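Local coordinates for protein sulfate transporter 4.1, chloroplastic (Arabidopsis thaliana, PDB 7LHV) that carries sulfate across a membrane together with protons, as a symporter of the SLC26/SulP family that may help regulate sulfate assimilation, at residues A[87-92]-A[96-101]; A[283-288]-A[393-398]; A[592-597]-A[601-606]. One frame throughout, in Å; residues are numbered along the deposited sequence.

Contact 1: A[87-92]-A[96-101]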
ATOM      1  N   ARG A  87       8.595  41.280  -7.364  1.00 90.85           N
ATOM      2  CA  ARG A  87       9.890  41.944  -7.481  1.00 90.85           C
ATOM      3  C   ARG A  87      10.403  41.898  -8.913  1.00 90.85           C
ATOM      4  O   ARG A  87      10.863  42.910  -9.455  1.00 90.85           O
ATOM      5  CB  ARG A  87      10.896  41.302  -6.526  1.00 90.85           C
ATOM      6  CG  ARG A  87      10.589  41.536  -5.057  1.00 90.85           C
ATOM      7  CD  ARG A  87      11.625  40.872  -4.165  1.00 90.85           C
ATOM      8  NE  ARG A  87      11.355  41.111  -2.752  1.00 90.85           N
ATOM      9  CZ  ARG A  87      10.614  40.322  -1.987  1.00 90.85           C
ATOM     10  NH1 ARG A  87      10.068  39.215  -2.461  1.00 90.85           N
ATOM     11  NH2 ARG A  87      10.419  40.651  -0.713  1.00 90.85           N
ATOM     12  N   THR A  88      10.329  40.731  -9.548  1.00 92.18           N
ATOM     13  CA  THR A  88      10.780  40.574 -10.929  1.00 92.18           C
ATOM     14  C   THR A  88       9.586  40.723 -11.870  1.00 92.18           C
ATOM     15  O   THR A  88       9.074  39.763 -12.445  1.00 92.18           O
ATOM     16  CB  THR A  88      11.473  39.226 -11.112  1.00 92.18           C
ATOM     17  OG1 THR A  88      10.543  38.170 -10.843  1.00 92.18           O
ATOM     18  CG2 THR A  88      12.652  39.106 -10.160  1.00 92.18           C
ATOM     19  N   TYR A  89       9.148  41.971 -12.021  1.00 92.73           N
ATOM     20  CA  TYR A  89       7.952  42.294 -12.791  1.00 92.73           C
ATOM     21  C   TYR A  89       8.316  43.331 -13.847  1.00 92.73           C
ATOM     22  O   TYR A  89       8.591  44.489 -13.517  1.00 92.73           O
ATOM     23  CB  TYR A  89       6.842  42.802 -11.877  1.00 92.73           C
ATOM     24  CG  TYR A  89       5.533  43.061 -12.580  1.00 92.73           C
ATOM     25  CD1 TYR A  89       4.714  42.008 -12.964  1.00 92.73           C
ATOM     26  CD2 TYR A  89       5.111  44.353 -12.855  1.00 92.73           C
ATOM     27  CE1 TYR A  89       3.518  42.234 -13.604  1.00 92.73           C
ATOM     28  CE2 TYR A  89       3.915  44.587 -13.497  1.00 92.73           C
ATOM     29  CZ  TYR A  89       3.123  43.525 -13.868  1.00 92.73           C
ATOM     30  OH  TYR A  89       1.929  43.754 -14.507  1.00 92.73           O
ATOM     31  N   ARG A  90       8.311  42.915 -15.110  1.00 95.70           N
ATOM     32  CA  ARG A  90       8.587  43.811 -16.233  1.00 95.70           C
ATOM     33  C   ARG A  90       7.259  44.402 -16.685  1.00 95.70           C
ATOM     34  O   ARG A  90       6.493  43.760 -17.405  1.00 95.70           O
ATOM     35  CB  ARG A  90       9.283  43.060 -17.360  1.00 95.70           C
ATOM     36  CG  ARG A  90      10.677  42.576 -17.006  1.00 95.70           C
ATOM     37  CD  ARG A  90      11.293  41.792 -18.149  1.00 95.70           C
ATOM     38  NE  ARG A  90      11.507  42.628 -19.324  1.00 95.70           N
ATOM     39  CZ  ARG A  90      12.599  43.347 -19.543  1.00 95.70           C
ATOM     40  NH1 ARG A  90      13.605  43.355 -18.685  1.00 95.70           N
ATOM     41  NH2 ARG A  90      12.684  44.076 -20.652  1.00 95.70           N
ATOM     42  N   TRP A  91       7.005  45.651 -16.288  1.00 96.24           N
ATOM     43  CA  TRP A  91       5.667  46.225 -16.393  1.00 96.24           C
ATOM     44  C   TRP A  91       5.156  46.215 -17.829  1.00 96.24           C
ATOM     45  O   TRP A  91       4.019  45.804 -18.090  1.00 96.24           O
ATOM     46  CB  TRP A  91       5.684  47.648 -15.832  1.00 96.24           C
ATOM     47  CG  TRP A  91       4.440  48.445 -16.073  1.00 96.24           C
ATOM     48  CD1 TRP A  91       4.121  49.152 -17.195  1.00 96.24           C
ATOM     49  CD2 TRP A  91       3.368  48.656 -15.147  1.00 96.24           C
ATOM     50  NE1 TRP A  91       2.904  49.770 -17.033  1.00 96.24           N
ATOM     51  CE2 TRP A  91       2.423  49.484 -15.783  1.00 96.24           C
ATOM     52  CE3 TRP A  91       3.112  48.217 -13.844  1.00 96.24           C
ATOM     53  CZ2 TRP A  91       1.241  49.882 -15.164  1.00 96.24           C
ATOM     54  CZ3 TRP A  91       1.939  48.612 -13.231  1.00 96.24           C
ATOM     55  CH2 TRP A  91       1.016  49.435 -13.891  1.00 96.24           C
ATOM     56  N   SER A  92       6.004  46.623 -18.779  1.00 96.26           N
ATOM     57  CA  SER A  92       5.535  46.968 -20.122  1.00 96.26           C
ATOM     58  C   SER A  92       4.798  45.810 -20.787  1.00 96.26           C
ATOM     59  O   SER A  92       3.674  45.976 -21.274  1.00 96.26           O
ATOM     60  CB  SER A  92       6.716  47.418 -20.982  1.00 96.26           C
ATOM     61  OG  SER A  92       7.598  46.341 -21.235  1.00 96.26           O
ATOM     62  N   LYS A  96       0.252  44.012 -19.861  1.00 86.16           N
ATOM     63  CA  LYS A  96      -0.707  43.791 -20.938  1.00 86.16           C
ATOM     64  C   LYS A  96      -1.036  42.309 -21.077  1.00 86.16           C
ATOM     65  O   LYS A  96      -2.206  41.934 -21.242  1.00 86.16           O
ATOM     66  CB  LYS A  96      -0.184  44.378 -22.256  1.00 86.16           C
ATOM     67  CG  LYS A  96       1.045  43.709 -22.856  1.00 86.16           C
ATOM     68  CD  LYS A  96       1.494  44.412 -24.126  1.00 86.16           C
ATOM     69  CE  LYS A  96       0.513  44.205 -25.277  1.00 86.16           C
ATOM     70  NZ  LYS A  96       0.435  42.791 -25.738  1.00 86.16           N
ATOM     71  N   LEU A  97      -0.019  41.445 -20.988  1.00 81.78           N
ATOM     72  CA  LEU A  97      -0.272  40.011 -21.105  1.00 81.78           C
ATOM     73  C   LEU A  97      -1.138  39.502 -19.958  1.00 81.78           C
ATOM     74  O   LEU A  97      -2.069  38.718 -20.175  1.00 81.78           O
ATOM     75  CB  LEU A  97       1.050  39.253 -21.167  1.00 81.78           C
ATOM     76  CG  LEU A  97       1.874  39.508 -22.430  1.00 81.78           C
ATOM     77  CD1 LEU A  97       3.178  38.741 -22.380  1.00 81.78           C
ATOM     78  CD2 LEU A  97       1.083  39.139 -23.673  1.00 81.78           C
ATOM     79  N   ASP A  98      -0.855  39.944 -18.731  1.00 78.16           N
ATOM     80  CA  ASP A  98      -1.641  39.522 -17.582  1.00 78.16           C
ATOM     81  C   ASP A  98      -3.074  40.025 -17.673  1.00 78.16           C
ATOM     82  O   ASP A  98      -4.009  39.295 -17.342  1.00 78.16           O
ATOM     83  CB  ASP A  98      -0.988  40.011 -16.291  1.00 78.16           C
ATOM     84  CG  ASP A  98       0.268  39.242 -15.950  1.00 78.16           C
ATOM     85  OD1 ASP A  98       0.444  38.133 -16.491  1.00 78.16           O
ATOM     86  OD2 ASP A  98       1.075  39.745 -15.142  1.00 78.16           O
ATOM     87  N   LEU A  99      -3.266  41.271 -18.110  1.00 76.54           N
ATOM     88  CA  LEU A  99      -4.614  41.811 -18.233  1.00 76.54           C
ATOM     89  C   LEU A  99      -5.419  41.035 -19.267  1.00 76.54           C
ATOM     90  O   LEU A  99      -6.576  40.664 -19.023  1.00 76.54           O
ATOM     91  CB  LEU A  99      -4.552  43.295 -18.595  1.00 76.54           C
ATOM     92  CG  LEU A  99      -5.871  44.068 -18.584  1.00 76.54           C
ATOM     93  CD1 LEU A  99      -6.363  44.272 -17.163  1.00 76.54           C
ATOM     94  CD2 LEU A  99      -5.712  45.402 -19.294  1.00 76.54           C
ATOM     95  N   MET A 100      -4.817  40.770 -20.429  1.00 76.48           N
ATOM     96  CA  MET A 100      -5.523  40.011 -21.453  1.00 76.48           C
ATOM     97  C   MET A 100      -5.842  38.601 -20.975  1.00 76.48           C
ATOM     98  O   MET A 100      -6.963  38.113 -21.164  1.00 76.48           O
ATOM     99  CB  MET A 100      -4.700  39.971 -22.740  1.00 76.48           C
ATOM    100  CG  MET A 100      -4.727  41.271 -23.525  1.00 76.48           C
ATOM    101  SD  MET A 100      -6.383  41.975 -23.657  1.00 76.48           S
ATOM    102  CE  MET A 100      -7.221  40.716 -24.617  1.00 76.48           C
ATOM    103  N   ALA A 101      -4.874  37.934 -20.337  1.00 70.01           N
ATOM    104  CA  ALA A 101      -5.106  36.579 -19.852  1.00 70.01           C
ATOM    105  C   ALA A 101      -6.186  36.552 -18.780  1.00 70.01           C
ATOM    106  O   ALA A 101      -7.032  35.651 -18.765  1.00 70.01           O
ATOM    107  CB  ALA A 101      -3.806  35.984 -19.320  1.00 70.01           C
TER
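The approach to helix 91-119 meets the early part of that helix, where the edge of Tyr89 comes to Asp98. Tyr89 lies in the loop before the helix and Asp98 within it; residues 97-117 are predicted to be transmembrane. The two side chains reach toward each other from opposite directions. The ring presents its edge: Tyr89 CE1 is 3.8 Å from Asp98 OD2, and Tyr89 OH is 4.1 Å from the same oxygen. Ring and carboxylate planes are turned 29° apart. This is edge contact and not a polar bond. Tyr89 has its CG anti to the backbone N (chi1 -176°), which sends the ring across to Asp98. Trp91 CE3 also lies at the ring edge, and Leu406, Tyr94 and Phe95 pack on Tyr89.

The contact thus pairs the extended lead-in with the transmembrane helix itself, whose N-cap position is Arg90. The stronger partners of Asp98 lie elsewhere. Its OD2 is hydrogen-bonded to Thr404 OG1 and its OD1 to Lys403 N, so the carboxylate is held from both oxygens by the chain just before helix 406-426. A second touch joins Ser92 and Lys96, one helical turn apart. Lys96 CG is 3.8 Å from Ser92 O, and Lys96 CD is 3.9 Å from that carbonyl oxygen. The lysine chain then bends at chi3 and chi4, and its amine turns away toward the surface.

Contact 2: A[283-288]-A[393-398]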
ATOM      1  N   PHE A 283      -8.830  32.065 -29.424  1.00 92.87           N
ATOM      2  CA  PHE A 283      -9.588  32.649 -28.328  1.00 92.87           C
ATOM      3  C   PHE A 283     -11.019  32.137 -28.271  1.00 92.87           C
ATOM      4  O   PHE A 283     -11.675  32.287 -27.235  1.00 92.87           O
ATOM      5  CB  PHE A 283      -9.591  34.174 -28.443  1.00 92.87           C
ATOM      6  CG  PHE A 283      -8.255  34.803 -28.166  1.00 92.87           C
ATOM      7  CD1 PHE A 283      -7.799  34.943 -26.864  1.00 92.87           C
ATOM      8  CD2 PHE A 283      -7.455  35.252 -29.203  1.00 92.87           C
ATOM      9  CE1 PHE A 283      -6.570  35.521 -26.604  1.00 92.87           C
ATOM     10  CE2 PHE A 283      -6.226  35.830 -28.949  1.00 92.87           C
ATOM     11  CZ  PHE A 283      -5.782  35.964 -27.648  1.00 92.87           C
ATOM     12  N   LEU A 284     -11.508  31.524 -29.352  1.00 84.54           N
ATOM     13  CA  LEU A 284     -12.879  31.027 -29.374  1.00 84.54           C
ATOM     14  C   LEU A 284     -13.127  30.010 -28.272  1.00 84.54           C
ATOM     15  O   LEU A 284     -14.233  29.952 -27.724  1.00 84.54           O
ATOM     16  CB  LEU A 284     -13.193  30.417 -30.739  1.00 84.54           C
ATOM     17  CG  LEU A 284     -13.195  31.387 -31.919  1.00 84.54           C
ATOM     18  CD1 LEU A 284     -13.512  30.657 -33.211  1.00 84.54           C
ATOM     19  CD2 LEU A 284     -14.183  32.514 -31.681  1.00 84.54           C
ATOM     20  N   ARG A 285     -12.112  29.211 -27.926  1.00 80.11           N
ATOM     21  CA  ARG A 285     -12.258  28.255 -26.833  1.00 80.11           C
ATOM     22  C   ARG A 285     -12.695  28.945 -25.550  1.00 80.11           C
ATOM     23  O   ARG A 285     -13.494  28.400 -24.780  1.00 80.11           O
ATOM     24  CB  ARG A 285     -10.946  27.508 -26.602  1.00 80.11           C
ATOM     25  CG  ARG A 285     -10.672  26.389 -27.582  1.00 80.11           C
ATOM     26  CD  ARG A 285      -9.369  25.698 -27.234  1.00 80.11           C
ATOM     27  NE  ARG A 285      -9.375  25.222 -25.856  1.00 80.11           N
ATOM     28  CZ  ARG A 285      -8.292  25.061 -25.109  1.00 80.11           C
ATOM     29  NH1 ARG A 285      -7.084  25.336 -25.577  1.00 80.11           N
ATOM     30  NH2 ARG A 285      -8.422  24.614 -23.864  1.00 80.11           N
ATOM     31  N   ALA A 286     -12.175  30.145 -25.298  1.00 73.59           N
ATOM     32  CA  ALA A 286     -12.601  30.898 -24.127  1.00 73.59           C
ATOM     33  C   ALA A 286     -13.958  31.549 -24.331  1.00 73.59           C
ATOM     34  O   ALA A 286     -14.710  31.716 -23.364  1.00 73.59           O
ATOM     35  CB  ALA A 286     -11.565  31.961 -23.783  1.00 73.59           C
ATOM     36  N   ALA A 287     -14.289  31.930 -25.564  1.00 75.22           N
ATOM     37  CA  ALA A 287     -15.557  32.589 -25.834  1.00 75.22           C
ATOM     38  C   ALA A 287     -16.692  31.611 -26.096  1.00 75.22           C
ATOM     39  O   ALA A 287     -17.846  32.041 -26.183  1.00 75.22           O
ATOM     40  CB  ALA A 287     -15.413  33.538 -27.025  1.00 75.22           C
ATOM     41  N   ALA A 288     -16.396  30.320 -26.229  1.00 73.92           N
ATOM     42  CA  ALA A 288     -17.449  29.346 -26.511  1.00 73.92           C
ATOM     43  C   ALA A 288     -18.481  29.242 -25.394  1.00 73.92           C
ATOM     44  O   ALA A 288     -19.684  29.332 -25.695  1.00 73.92           O
ATOM     45  CB  ALA A 288     -16.821  27.985 -26.826  1.00 73.92           C
ATOM     46  N   ARG A 393      -8.951  25.891 -17.976  1.00 56.80           N
ATOM     47  CA  ARG A 393      -8.694  27.302 -17.718  1.00 56.80           C
ATOM     48  C   ARG A 393      -7.204  27.580 -17.570  1.00 56.80           C
ATOM     49  O   ARG A 393      -6.720  28.623 -18.020  1.00 56.80           O
ATOM     50  CB  ARG A 393      -9.461  27.751 -16.478  1.00 56.80           C
ATOM     51  CG  ARG A 393     -10.934  28.005 -16.731  1.00 56.80           C
ATOM     52  CD  ARG A 393     -11.556  28.765 -15.585  1.00 56.80           C
ATOM     53  NE  ARG A 393     -11.460  28.010 -14.344  1.00 56.80           N
ATOM     54  CZ  ARG A 393     -12.334  27.093 -13.957  1.00 56.80           C
ATOM     55  NH1 ARG A 393     -13.398  26.801 -14.686  1.00 56.80           N
ATOM     56  NH2 ARG A 393     -12.133  26.449 -12.812  1.00 56.80           N
ATOM     57  N   SER A 394      -6.459  26.667 -16.942  1.00 59.10           N
ATOM     58  CA  SER A 394      -5.016  26.857 -16.833  1.00 59.10           C
ATOM     59  C   SER A 394      -4.358  26.839 -18.203  1.00 59.10           C
ATOM     60  O   SER A 394      -3.458  27.637 -18.476  1.00 59.10           O
ATOM     61  CB  SER A 394      -4.402  25.788 -15.936  1.00 59.10           C
ATOM     62  OG  SER A 394      -5.038  25.765 -14.674  1.00 59.10           O
ATOM     63  N   ALA A 395      -4.795  25.935 -19.081  1.00 63.67           N
ATOM     64  CA  ALA A 395      -4.290  25.950 -20.448  1.00 63.67           C
ATOM     65  C   ALA A 395      -4.593  27.283 -21.118  1.00 63.67           C
ATOM     66  O   ALA A 395      -3.678  27.983 -21.567  1.00 63.67           O
ATOM     67  CB  ALA A 395      -4.891  24.794 -21.244  1.00 63.67           C
ATOM     68  N   VAL A 396      -5.866  27.689 -21.108  1.00 64.39           N
ATOM     69  CA  VAL A 396      -6.264  28.934 -21.764  1.00 64.39           C
ATOM     70  C   VAL A 396      -5.447  30.104 -21.230  1.00 64.39           C
ATOM     71  O   VAL A 396      -5.072  31.014 -21.977  1.00 64.39           O
ATOM     72  CB  VAL A 396      -7.775  29.164 -21.591  1.00 64.39           C
ATOM     73  CG1 VAL A 396      -8.147  30.588 -21.952  1.00 64.39           C
ATOM     74  CG2 VAL A 396      -8.550  28.180 -22.442  1.00 64.39           C
ATOM     75  N   ASN A 397      -5.144  30.085 -19.934  1.00 66.28           N
ATOM     76  CA  ASN A 397      -4.209  31.050 -19.371  1.00 66.28           C
ATOM     77  C   ASN A 397      -2.821  30.888 -19.983  1.00 66.28           C
ATOM     78  O   ASN A 397      -2.109  31.875 -20.199  1.00 66.28           O
ATOM     79  CB  ASN A 397      -4.152  30.880 -17.854  1.00 66.28           C
ATOM     80  CG  ASN A 397      -3.904  32.180 -17.132  1.00 66.28           C
ATOM     81  OD1 ASN A 397      -4.232  33.252 -17.632  1.00 66.28           O
ATOM     82  ND2 ASN A 397      -3.329  32.093 -15.940  1.00 66.28           N
ATOM     83  N   ASN A 398      -2.415  29.644 -20.251  1.00 69.79           N
ATOM     84  CA  ASN A 398      -1.065  29.392 -20.742  1.00 69.79           C
ATOM     85  C   ASN A 398      -0.856  29.957 -22.143  1.00 69.79           C
ATOM     86  O   ASN A 398       0.118  30.678 -22.383  1.00 69.79           O
ATOM     87  CB  ASN A 398      -0.757  27.896 -20.713  1.00 69.79           C
ATOM     88  CG  ASN A 398       0.722  27.605 -20.820  1.00 69.79           C
ATOM     89  OD1 ASN A 398       1.521  28.106 -20.031  1.00 69.79           O
ATOM     90  ND2 ASN A 398       1.099  26.797 -21.802  1.00 69.79           N
TER
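Val396 sends one methyl to each of two neighbours, Arg285 and Ala286. This is helix-to-helix packing within the sulfate permease family region, between the start of helix 284-300 and the short helix 391-399. The two short axes pass 10.8 Å apart and run in largely opposed directions, at 140°. Val396 CG1 is 4.1 Å from Ala286 CB, an apolar contact. Val396 CG2 lies over one face of the Arg285 guanidinium, displaced toward its rim, with Arg285 NH2 at 3.8 Å and Arg285 CZ at 4.1 Å. At the edge of the guanidinium, near its plane, Ala395 CB lies 4.4 Å from Arg285 NH2. The valine torsion sets the division of its methyls: CG1 is anti to the backbone N (chi1 166°) and CG2 is anti to the carbonyl carbon. The arginine chain is bent at chi3, and the two side chains run alongside each other, pointing opposite ways.

Further out, Arg285 NH1 makes a long, weak ion pair with Glu399 OE2. Ala286 also packs on Thr104 of helix 91-119. Behind the valine, helix 391-399 is tied to the chain around strand 149-150. Arg393 NH2 bonds to Pro151 O there, and Asn397 ND2 to Gln146 O.

Contact 3: A[592-597]-A[601-606]; sequences ELYQEY and DIQLAI
Helix 584-599 ends in a Schellman motif at Asp601, where the backbone takes a positive phi, and the chain then turns back as strand 603-606, roughly antiparallel to the helix. Ile602 N donates to Tyr597 O at 2.5 Å, a doubtfully short distance. This is the longer, 6-to-1 bond of the motif, reaching back into the last turn of the helix, with the donor above the carbonyl plane.

Tyr597 carries most of the side-chain contact. Its CG is anti to the carbonyl carbon (chi1 -77°), which lays one face of the ring against Ile602 and turns an edge to Leu604. Ile602 CG2 lies over that face in a CH-pi contact, 4.2 Å from the centroid of the Tyr597 ring and 22° off its normal. Leu604 CD1 meets the ring edge, 3.6 Å from Tyr597 CE2. Near the backbone, Tyr597 CB is 3.7 Å from Ile602 CB. Leu604 also reaches Tyr594: its CB is 3.9 Å from Tyr594 CD1, at the ring edge, and its CD2 is 3.9 Å from Tyr594 CB. The Gln603 amide bonds locally, NE2 to Leu604 O of the next residue at 2.7 Å, while its OE1 bonds to Lys598 NZ.

The contact closes the second half of a beta-alpha-beta unit of the STAS domain, made of strand 569-575, helix 584-599 and strand 603-606. Strand 603-606 pairs in parallel with strand 569-575, whose Ile569, Val572 and Leu574 pack against Ile602 and Leu604. Helix 542-560 lies alongside: Tyr597 OH bonds to Leu549 O, and Glu596 makes a salt bridge with Arg550.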
ATOM      1  N   GLU A 592      20.920 -15.898   8.975  1.00 67.84           N
ATOM      2  CA  GLU A 592      20.204 -17.167   8.859  1.00 67.84           C
ATOM      3  C   GLU A 592      20.688 -17.974   7.658  1.00 67.84           C
ATOM      4  O   GLU A 592      20.898 -19.189   7.762  1.00 67.84           O
ATOM      5  CB  GLU A 592      18.700 -16.919   8.768  1.00 67.84           C
ATOM      6  CG  GLU A 592      18.089 -16.372  10.042  1.00 67.84           C
ATOM      7  CD  GLU A 592      16.609 -16.077   9.896  1.00 67.84           C
ATOM      8  OE1 GLU A 592      16.038 -16.409   8.836  1.00 67.84           O
ATOM      9  OE2 GLU A 592      16.018 -15.514  10.841  1.00 67.84           O
ATOM     10  N   LEU A 593      20.865 -17.320   6.507  1.00 66.30           N
ATOM     11  CA  LEU A 593      21.367 -18.022   5.328  1.00 66.30           C
ATOM     12  C   LEU A 593      22.798 -18.495   5.522  1.00 66.30           C
ATOM     13  O   LEU A 593      23.169 -19.564   5.029  1.00 66.30           O
ATOM     14  CB  LEU A 593      21.252 -17.149   4.077  1.00 66.30           C
ATOM     15  CG  LEU A 593      19.918 -17.092   3.324  1.00 66.30           C
ATOM     16  CD1 LEU A 593      19.604 -18.467   2.769  1.00 66.30           C
ATOM     17  CD2 LEU A 593      18.766 -16.620   4.179  1.00 66.30           C
ATOM     18  N   TYR A 594      23.626 -17.725   6.232  1.00 67.97           N
ATOM     19  CA  TYR A 594      24.976 -18.200   6.511  1.00 67.97           C
ATOM     20  C   TYR A 594      24.950 -19.455   7.373  1.00 67.97           C
ATOM     21  O   TYR A 594      25.705 -20.405   7.130  1.00 67.97           O
ATOM     22  CB  TYR A 594      25.799 -17.114   7.195  1.00 67.97           C
ATOM     23  CG  TYR A 594      27.088 -17.651   7.757  1.00 67.97           C
ATOM     24  CD1 TYR A 594      28.110 -18.066   6.918  1.00 67.97           C
ATOM     25  CD2 TYR A 594      27.276 -17.772   9.125  1.00 67.97           C
ATOM     26  CE1 TYR A 594      29.287 -18.568   7.426  1.00 67.97           C
ATOM     27  CE2 TYR A 594      28.451 -18.274   9.642  1.00 67.97           C
ATOM     28  CZ  TYR A 594      29.453 -18.670   8.788  1.00 67.97           C
ATOM     29  OH  TYR A 594      30.628 -19.171   9.299  1.00 67.97           O
ATOM     30  N   GLN A 595      24.090 -19.476   8.394  1.00 71.75           N
ATOM     31  CA  GLN A 595      23.981 -20.665   9.232  1.00 71.75           C
ATOM     32  C   GLN A 595      23.482 -21.860   8.428  1.00 71.75           C
ATOM     33  O   GLN A 595      24.002 -22.974   8.565  1.00 71.75           O
ATOM     34  CB  GLN A 595      23.064 -20.388  10.421  1.00 71.75           C
ATOM     35  CG  GLN A 595      23.663 -19.438  11.445  1.00 71.75           C
ATOM     36  CD  GLN A 595      22.676 -19.040  12.520  1.00 71.75           C
ATOM     37  OE1 GLN A 595      21.465 -19.128  12.330  1.00 71.75           O
ATOM     38  NE2 GLN A 595      23.192 -18.595  13.659  1.00 71.75           N
ATOM     39  N   GLU A 596      22.479 -21.645   7.572  1.00 68.78           N
ATOM     40  CA  GLU A 596      21.976 -22.738   6.745  1.00 68.78           C
ATOM     41  C   GLU A 596      23.025 -23.218   5.747  1.00 68.78           C
ATOM     42  O   GLU A 596      23.042 -24.401   5.389  1.00 68.78           O
ATOM     43  CB  GLU A 596      20.704 -22.312   6.016  1.00 68.78           C
ATOM     44  CG  GLU A 596      19.522 -22.034   6.925  1.00 68.78           C
ATOM     45  CD  GLU A 596      18.324 -21.493   6.170  1.00 68.78           C
ATOM     46  OE1 GLU A 596      18.369 -21.464   4.924  1.00 68.78           O
ATOM     47  OE2 GLU A 596      17.336 -21.096   6.822  1.00 68.78           O
ATOM     48  N   TYR A 597      23.890 -22.318   5.275  1.00 67.64           N
ATOM     49  CA  TYR A 597      24.968 -22.718   4.377  1.00 67.64           C
ATOM     50  C   TYR A 597      26.023 -23.536   5.109  1.00 67.64           C
ATOM     51  O   TYR A 597      26.570 -24.494   4.552  1.00 67.64           O
ATOM     52  CB  TYR A 597      25.587 -21.481   3.728  1.00 67.64           C
ATOM     53  CG  TYR A 597      24.756 -20.906   2.605  1.00 67.64           C
ATOM     54  CD1 TYR A 597      23.837 -21.691   1.928  1.00 67.64           C
ATOM     55  CD2 TYR A 597      24.891 -19.582   2.222  1.00 67.64           C
ATOM     56  CE1 TYR A 597      23.074 -21.172   0.905  1.00 67.64           C
ATOM     57  CE2 TYR A 597      24.131 -19.057   1.198  1.00 67.64           C
ATOM     58  CZ  TYR A 597      23.226 -19.857   0.543  1.00 67.64           C
ATOM     59  OH  TYR A 597      22.464 -19.343  -0.478  1.00 67.64           O
ATOM     60  N   ASP A 601      27.266 -27.089   4.280  1.00 73.53           N
ATOM     61  CA  ASP A 601      28.684 -27.021   3.920  1.00 73.53           C
ATOM     62  C   ASP A 601      28.913 -26.100   2.722  1.00 73.53           C
ATOM     63  O   ASP A 601      29.625 -26.446   1.775  1.00 73.53           O
ATOM     64  CB  ASP A 601      29.256 -28.417   3.656  1.00 73.53           C
ATOM     65  CG  ASP A 601      30.766 -28.453   3.731  1.00 73.53           C
ATOM     66  OD1 ASP A 601      31.364 -27.456   4.186  1.00 73.53           O
ATOM     67  OD2 ASP A 601      31.355 -29.479   3.334  1.00 73.53           O
ATOM     68  N   ILE A 602      28.307 -24.916   2.763  1.00 70.14           N
ATOM     69  CA  ILE A 602      28.474 -23.890   1.741  1.00 70.14           C
ATOM     70  C   ILE A 602      29.062 -22.651   2.402  1.00 70.14           C
ATOM     71  O   ILE A 602      28.633 -22.263   3.494  1.00 70.14           O
ATOM     72  CB  ILE A 602      27.145 -23.556   1.037  1.00 70.14           C
ATOM     73  CG1 ILE A 602      26.563 -24.798   0.366  1.00 70.14           C
ATOM     74  CG2 ILE A 602      27.336 -22.458   0.014  1.00 70.14           C
ATOM     75  CD1 ILE A 602      25.112 -24.650  -0.022  1.00 70.14           C
ATOM     76  N   GLN A 603      30.049 -22.045   1.749  1.00 68.38           N
ATOM     77  CA  GLN A 603      30.706 -20.853   2.267  1.00 68.38           C
ATOM     78  C   GLN A 603      30.013 -19.605   1.737  1.00 68.38           C
ATOM     79  O   GLN A 603      29.741 -19.501   0.538  1.00 68.38           O
ATOM     80  CB  GLN A 603      32.180 -20.838   1.869  1.00 68.38           C
ATOM     81  CG  GLN A 603      32.960 -19.669   2.426  1.00 68.38           C
ATOM     82  CD  GLN A 603      32.771 -19.508   3.916  1.00 68.38           C
ATOM     83  OE1 GLN A 603      33.133 -20.383   4.699  1.00 68.38           O
ATOM     84  NE2 GLN A 603      32.189 -18.387   4.317  1.00 68.38           N
ATOM     85  N   LEU A 604      29.738 -18.660   2.630  1.00 65.94           N
ATOM     86  CA  LEU A 604      29.138 -17.387   2.260  1.00 65.94           C
ATOM     87  C   LEU A 604      30.203 -16.301   2.281  1.00 65.94           C
ATOM     88  O   LEU A 604      30.970 -16.196   3.244  1.00 65.94           O
ATOM     89  CB  LEU A 604      28.003 -17.014   3.211  1.00 65.94           C
ATOM     90  CG  LEU A 604      27.202 -15.795   2.760  1.00 65.94           C
ATOM     91  CD1 LEU A 604      26.211 -16.225   1.708  1.00 65.94           C
ATOM     92  CD2 LEU A 604      26.505 -15.113   3.922  1.00 65.94           C
ATOM     93  N   ALA A 605      30.243 -15.494   1.226  1.00 66.41           N
ATOM     94  CA  ALA A 605      31.192 -14.400   1.113  1.00 66.41           C
ATOM     95  C   ALA A 605      30.466 -13.133   0.688  1.00 66.41           C
ATOM     96  O   ALA A 605      29.439 -13.187   0.006  1.00 66.41           O
ATOM     97  CB  ALA A 605      32.306 -14.725   0.111  1.00 66.41           C
ATOM     98  N   ILE A 606      31.002 -11.992   1.109  1.00 67.66           N
ATOM     99  CA  ILE A 606      30.493 -10.681   0.726  1.00 67.66           C
ATOM    100  C   ILE A 606      31.571  -9.978  -0.084  1.00 67.66           C
ATOM    101  O   ILE A 606      32.722  -9.878   0.358  1.00 67.66           O
ATOM    102  CB  ILE A 606      30.085  -9.848   1.951  1.00 67.66           C
ATOM    103  CG1 ILE A 606      29.159 -10.661   2.855  1.00 67.66           C
ATOM    104  CG2 ILE A 606      29.413  -8.564   1.516  1.00 67.66           C
ATOM    105  CD1 ILE A 606      27.823 -10.973   2.232  1.00 67.66           C
TER

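In the fold
Contacts 1 and 2 belong to the membrane part of the transporter, and contact 3 to the STAS domain. The centres of contacts 1 and 2 are 18 Å apart. They touch where Ala101 CB of helix 91-119 packs against Asn397 OD1, 3.2 Å away, so helix 91-119, which carries contact 1, also borders contact 2. Contact 3 lies on the other side of the chain's centre, with nearest atoms about 52 Å from contact 1 and about 51 Å from contact 2. One of its residues, Glu596, packs on Ala357 of the second subunit. The lipid pockets are lined by other residues, such as Trp199, Leu339 and Phe491.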